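PDB 3QUF: extracellular solute-binding protein, family 1 from Bifidobacterium longum subsp. infantis ATCC 15697, which probably captures a small solute, perhaps a sugar, outside the cell membrane and hands it to an ABC-type importer. Local coordinates for residues F178-F190 against S380-Q392. Sequence-based numbering, arbitrary orientation. Where two conformers were deposited one is given.
Sequences FLEDFNTQIAGSF and STEGIAQQQKIVQ
Gln387 reaches from the helix into the loop 182-187 and binds three of its backbone groups through one flat amide. Its NE2 donates to Phe182 O (3.1 Å) and to Gln185 O (3.0 Å), both acceptors lying in the amide plane, while OE1 accepts from Ala187 N at 2.9 Å in a nearly straight bond (N-H...O 162°). With both ends engaged, the amide's rotation is fixed; CG sits between backbone N and carbonyl carbon (chi1 77°), and the chain then runs out extended into the loop. Phe182 O also accepts from Gln388 NE2, at 3.1 Å, and the two glutamines approach this carbonyl from opposite faces of its plane. A leucine in place of Gln387 would probably leave Gln185 O and Ala187 N without these mates and Phe182 O with Gln388 as its one remaining partner across the contact.

Two waters extend the polar contact, one joining Asn183 O to Gln388 NE2, the other Ile186 N to Ser380 OG, a hydroxyl also hydrogen-bonded to Trp372 NE1.

Apolar packing flanks these bonds. Ile186 CD1 rests 3.5 Å from Gly383 CA, where a beta carbon would clash; Ile384 CD1 lies against the Thr184-Gln185 peptide, and Val391 CG2 meets the Phe182 ring obliquely.

The contact thus fastens the loop between strand 176-178 and helix 188-199 to helix 376-391, with Trp229 of helix 223-234 packing on both Ala187 and Val391.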
loop_
_atom_site.group_PDB
_atom_site.type_symbol
_atom_site.label_atom_id
_atom_site.label_comp_id
_atom_site.label_asym_id
_atom_site.label_seq_id
_atom_site.Cartn_x
_atom_site.Cartn_y
_atom_site.Cartn_z
ATOM N N PHE A 178 -5.527 -20.056 9.350
ATOM C CA PHE A 178 -4.985 -18.742 9.043
ATOM C C PHE A 178 -4.027 -18.286 10.132
ATOM O O PHE A 178 -4.269 -18.479 11.340
ATOM C CB PHE A 178 -6.149 -17.752 8.914
ATOM C CG PHE A 178 -5.721 -16.343 8.654
ATOM C CD1 PHE A 178 -4.899 -16.050 7.571
ATOM C CD2 PHE A 178 -6.148 -15.295 9.465
ATOM C CE1 PHE A 178 -4.505 -14.736 7.316
ATOM C CE2 PHE A 178 -5.771 -13.992 9.220
ATOM C CZ PHE A 178 -4.942 -13.706 8.138
ATOM N N LEU A 179 -2.910 -17.716 9.692
ATOM C CA LEU A 179 -2.006 -17.037 10.570
ATOM C C LEU A 179 -1.653 -15.722 9.920
ATOM O O LEU A 179 -1.643 -15.607 8.676
ATOM C CB LEU A 179 -0.731 -17.842 10.777
ATOM C CG LEU A 179 -0.812 -19.155 11.498
ATOM C CD1 LEU A 179 0.601 -19.742 11.475
ATOM C CD2 LEU A 179 -1.329 -18.988 12.932
ATOM N N GLU A 180 -1.344 -14.735 10.748
ATOM C CA GLU A 180 -0.957 -13.429 10.238
ATOM C C GLU A 180 0.096 -12.750 11.088
ATOM O O GLU A 180 0.153 -12.962 12.282
ATOM C CB GLU A 180 -2.180 -12.563 10.154
ATOM C CG GLU A 180 -1.990 -11.296 9.359
ATOM C CD GLU A 180 -3.327 -10.651 8.967
ATOM O OE1 GLU A 180 -4.325 -10.836 9.694
ATOM O OE2 GLU A 180 -3.345 -9.968 7.951
ATOM N N ASP A 181 0.953 -11.998 10.429
ATOM C CA ASP A 181 1.954 -11.173 11.097
ATOM C C ASP A 181 1.257 -9.899 11.644
ATOM O O ASP A 181 0.881 -9.062 10.871
ATOM C CB ASP A 181 3.044 -10.808 10.088
ATOM C CG ASP A 181 4.103 -9.873 10.653
ATOM O OD1 ASP A 181 4.403 -9.939 11.883
ATOM O OD2 ASP A 181 4.644 -9.071 9.850
ATOM N N PHE A 182 1.024 -9.843 12.959
ATOM C CA PHE A 182 0.461 -8.651 13.643
ATOM C C PHE A 182 1.529 -7.700 14.257
ATOM O O PHE A 182 1.163 -6.743 14.943
ATOM C CB PHE A 182 -0.465 -9.076 14.783
ATOM C CG PHE A 182 -1.533 -10.019 14.377
ATOM C CD1 PHE A 182 -2.293 -9.769 13.244
ATOM C CD2 PHE A 182 -1.812 -11.131 15.135
ATOM C CE1 PHE A 182 -3.303 -10.645 12.859
ATOM C CE2 PHE A 182 -2.817 -12.017 14.761
ATOM C CZ PHE A 182 -3.562 -11.774 13.626
ATOM N N ASN A 183 2.814 -7.952 14.000
ATOM C CA ASN A 183 3.917 -7.344 14.782
ATOM C C ASN A 183 4.435 -6.045 14.262
ATOM O O ASN A 183 4.830 -5.187 15.041
ATOM C CB ASN A 183 5.139 -8.287 14.808
ATOM C CG ASN A 183 4.918 -9.477 15.658
ATOM O OD1 ASN A 183 3.894 -9.579 16.343
ATOM N ND2 ASN A 183 5.874 -10.400 15.641
ATOM N N THR A 184 4.462 -5.929 12.934
ATOM C CA THR A 184 5.194 -4.895 12.216
ATOM C C THR A 184 4.300 -3.849 11.564
ATOM O O THR A 184 4.757 -2.770 11.205
ATOM C CB THR A 184 5.971 -5.528 11.060
ATOM O OG1 THR A 184 5.100 -6.431 10.357
ATOM C CG2 THR A 184 7.189 -6.283 11.591
ATOM N N GLN A 185 3.030 -4.191 11.382
ATOM C CA GLN A 185 2.104 -3.293 10.735
ATOM C C GLN A 185 0.679 -3.664 11.085
ATOM O O GLN A 185 0.417 -4.754 11.617
ATOM C CB GLN A 185 2.309 -3.351 9.217
ATOM C CG GLN A 185 2.144 -4.740 8.684
ATOM C CD GLN A 185 2.387 -4.862 7.189
ATOM O OE1 GLN A 185 2.703 -3.885 6.501
ATOM N NE2 GLN A 185 2.230 -6.067 6.686
ATOM N N ILE A 186 -0.232 -2.761 10.774
ATOM C CA ILE A 186 -1.669 -3.038 10.875
ATOM C C ILE A 186 -1.903 -4.313 10.051
ATOM O O ILE A 186 -1.347 -4.457 8.960
ATOM C CB ILE A 186 -2.451 -1.848 10.296
ATOM C CG1 ILE A 186 -2.133 -0.602 11.145
ATOM C CG2 ILE A 186 -3.941 -2.104 10.255
ATOM C CD1 ILE A 186 -2.591 -0.738 12.545
ATOM N N ALA A 187 -2.751 -5.213 10.556
ATOM C CA ALA A 187 -3.021 -6.474 9.887
ATOM C C ALA A 187 -3.585 -6.253 8.495
ATOM O O ALA A 187 -4.534 -5.482 8.300
ATOM C CB ALA A 187 -4.005 -7.346 10.708
ATOM N N GLY A 188 -3.018 -6.957 7.531
ATOM C CA GLY A 188 -3.511 -6.893 6.154
ATOM C C GLY A 188 -4.952 -7.397 6.010
ATOM O O GLY A 188 -5.733 -6.848 5.241
ATOM N N SER A 189 -5.316 -8.437 6.737
ATOM C CA SER A 189 -6.704 -8.955 6.669
ATOM C C SER A 189 -7.720 -7.932 7.170
ATOM O O SER A 189 -8.792 -7.752 6.591
ATOM C CB SER A 189 -6.844 -10.294 7.461
ATOM O OG SER A 189 -6.516 -10.157 8.854
ATOM N N PHE A 190 -7.395 -7.285 8.283
ATOM C CA PHE A 190 -8.222 -6.233 8.815
ATOM C C PHE A 190 -8.343 -5.103 7.802
ATOM O O PHE A 190 -9.429 -4.592 7.571
ATOM C CB PHE A 190 -7.646 -5.670 10.126
ATOM C CG PHE A 190 -8.413 -4.504 10.635
ATOM C CD1 PHE A 190 -9.601 -4.677 11.354
ATOM C CD2 PHE A 190 -7.993 -3.214 10.336
ATOM C CE1 PHE A 190 -10.324 -3.596 11.781
ATOM C CE2 PHE A 190 -8.738 -2.126 10.775
ATOM C CZ PHE A 190 -9.899 -2.330 11.491
ATOM N N SER A 380 0.375 3.648 13.724
ATOM C CA SER A 380 0.582 2.226 13.424
ATOM C C SER A 380 0.903 1.463 14.706
ATOM O O SER A 380 0.372 0.385 14.921
ATOM C CB SER A 380 1.654 2.010 12.365
ATOM O OG SER A 380 1.144 2.281 11.063
ATOM N N THR A 381 1.761 2.024 15.546
ATOM C CA THR A 381 2.111 1.391 16.809
ATOM C C THR A 381 0.873 1.158 17.670
ATOM O O THR A 381 0.700 0.095 18.249
ATOM C CB THR A 381 3.124 2.258 17.596
ATOM O OG1 THR A 381 4.335 2.333 16.843
ATOM C CG2 THR A 381 3.390 1.670 18.986
ATOM N N GLU A 382 0.006 2.174 17.773
ATOM C CA GLU A 382 -1.205 2.027 18.573
ATOM C C GLU A 382 -2.134 0.970 17.953
ATOM O O GLU A 382 -2.719 0.136 18.675
ATOM C CB GLU A 382 -1.934 3.379 18.714
ATOM C CG GLU A 382 -3.111 3.370 19.691
ATOM C CD GLU A 382 -2.760 2.992 21.149
ATOM O OE1 GLU A 382 -1.579 3.060 21.556
ATOM O OE2 GLU A 382 -3.691 2.653 21.918
ATOM N N GLY A 383 -2.261 0.983 16.634
ATOM C CA GLY A 383 -3.128 0.035 15.954
ATOM C C GLY A 383 -2.637 -1.395 16.103
ATOM O O GLY A 383 -3.437 -2.308 16.290
ATOM N N ILE A 384 -1.309 -1.574 16.029
ATOM C CA ILE A 384 -0.688 -2.885 16.270
ATOM C C ILE A 384 -0.989 -3.356 17.681
ATOM O O ILE A 384 -1.423 -4.503 17.894
ATOM C CB ILE A 384 0.844 -2.855 16.013
ATOM C CG1 ILE A 384 1.147 -2.638 14.532
ATOM C CG2 ILE A 384 1.502 -4.154 16.532
ATOM C CD1 ILE A 384 2.642 -2.201 14.232
ATOM N N ALA A 385 -0.782 -2.487 18.674
ATOM C CA ALA A 385 -1.087 -2.835 20.066
ATOM C C ALA A 385 -2.549 -3.247 20.239
ATOM O O ALA A 385 -2.834 -4.276 20.840
ATOM C CB ALA A 385 -0.728 -1.648 20.986
ATOM N N GLN A 386 -3.476 -2.503 19.630
ATOM C CA GLN A 386 -4.893 -2.794 19.815
ATOM C C GLN A 386 -5.288 -4.084 19.110
ATOM O O GLN A 386 -6.069 -4.874 19.654
ATOM C CB GLN A 386 -5.771 -1.646 19.310
ATOM C CG GLN A 386 -5.565 -0.312 20.023
ATOM C CD GLN A 386 -5.662 -0.425 21.506
ATOM O OE1 GLN A 386 -6.598 -1.014 22.030
ATOM N NE2 GLN A 386 -4.707 0.141 22.204
ATOM N N GLN A 387 -4.755 -4.328 17.906
ATOM C CA GLN A 387 -5.182 -5.509 17.169
ATOM C C GLN A 387 -4.741 -6.773 17.906
ATOM O O GLN A 387 -5.473 -7.785 17.968
ATOM C CB GLN A 387 -4.696 -5.474 15.722
ATOM C CG GLN A 387 -3.278 -5.811 15.496
ATOM C CD GLN A 387 -2.814 -5.407 14.084
ATOM O OE1 GLN A 387 -3.593 -4.869 13.290
ATOM N NE2 GLN A 387 -1.519 -5.645 13.791
ATOM N N GLN A 388 -3.536 -6.725 18.481
ATOM C CA GLN A 388 -3.059 -7.854 19.257
ATOM C C GLN A 388 -3.966 -8.116 20.492
ATOM O O GLN A 388 -4.317 -9.265 20.790
ATOM C CB GLN A 388 -1.596 -7.646 19.649
ATOM C CG GLN A 388 -0.580 -7.674 18.509
ATOM C CD GLN A 388 0.812 -7.239 18.943
ATOM O OE1 GLN A 388 1.046 -7.036 20.126
ATOM N NE2 GLN A 388 1.741 -7.101 18.002
ATOM N N LYS A 389 -4.377 -7.054 21.184
ATOM C CA LYS A 389 -5.275 -7.193 22.337
ATOM C C LYS A 389 -6.645 -7.744 21.938
ATOM O O LYS A 389 -7.261 -8.485 22.684
ATOM C CB LYS A 389 -5.456 -5.859 23.058
ATOM C CG LYS A 389 -4.198 -5.407 23.736
ATOM C CD LYS A 389 -4.323 -4.028 24.453
ATOM C CE LYS A 389 -2.926 -3.426 24.661
ATOM N NZ LYS A 389 -2.885 -1.966 25.030
ATOM N N ILE A 390 -7.134 -7.366 20.760
ATOM C CA ILE A 390 -8.403 -7.935 20.281
ATOM C C ILE A 390 -8.253 -9.422 20.055
ATOM O O ILE A 390 -9.112 -10.216 20.501
ATOM C CB ILE A 390 -8.883 -7.315 18.978
ATOM C CG1 ILE A 390 -9.380 -5.901 19.199
ATOM C CG2 ILE A 390 -9.990 -8.213 18.314
ATOM C CD1 ILE A 390 -9.526 -5.127 17.913
ATOM N N VAL A 391 -7.171 -9.825 19.389
ATOM C CA VAL A 391 -6.977 -11.243 19.052
ATOM C C VAL A 391 -6.900 -12.059 20.342
ATOM O O VAL A 391 -7.498 -13.143 20.436
ATOM C CB VAL A 391 -5.739 -11.471 18.185
ATOM C CG1 VAL A 391 -5.452 -12.975 18.020
ATOM C CG2 VAL A 391 -5.950 -10.821 16.803
ATOM N N GLN A 392 -6.230 -11.494 21.347
ATOM C CA GLN A 392 -6.069 -12.152 22.648
ATOM C C GLN A 392 -7.266 -12.050 23.574
ATOM O O GLN A 392 -7.188 -12.446 24.739
ATOM C CB GLN A 392 -4.847 -11.587 23.329
ATOM C CG GLN A 392 -3.608 -11.958 22.608
ATOM C CD GLN A 392 -2.373 -11.266 23.139
ATOM O OE1 GLN A 392 -2.354 -10.040 23.386
ATOM N NE2 GLN A 392 -1.303 -12.038 23.271
HETATM O O HOH W 1 4.406 -5.902 17.989
HETATM O O HOH W 2 0.804 -0.126 9.444
#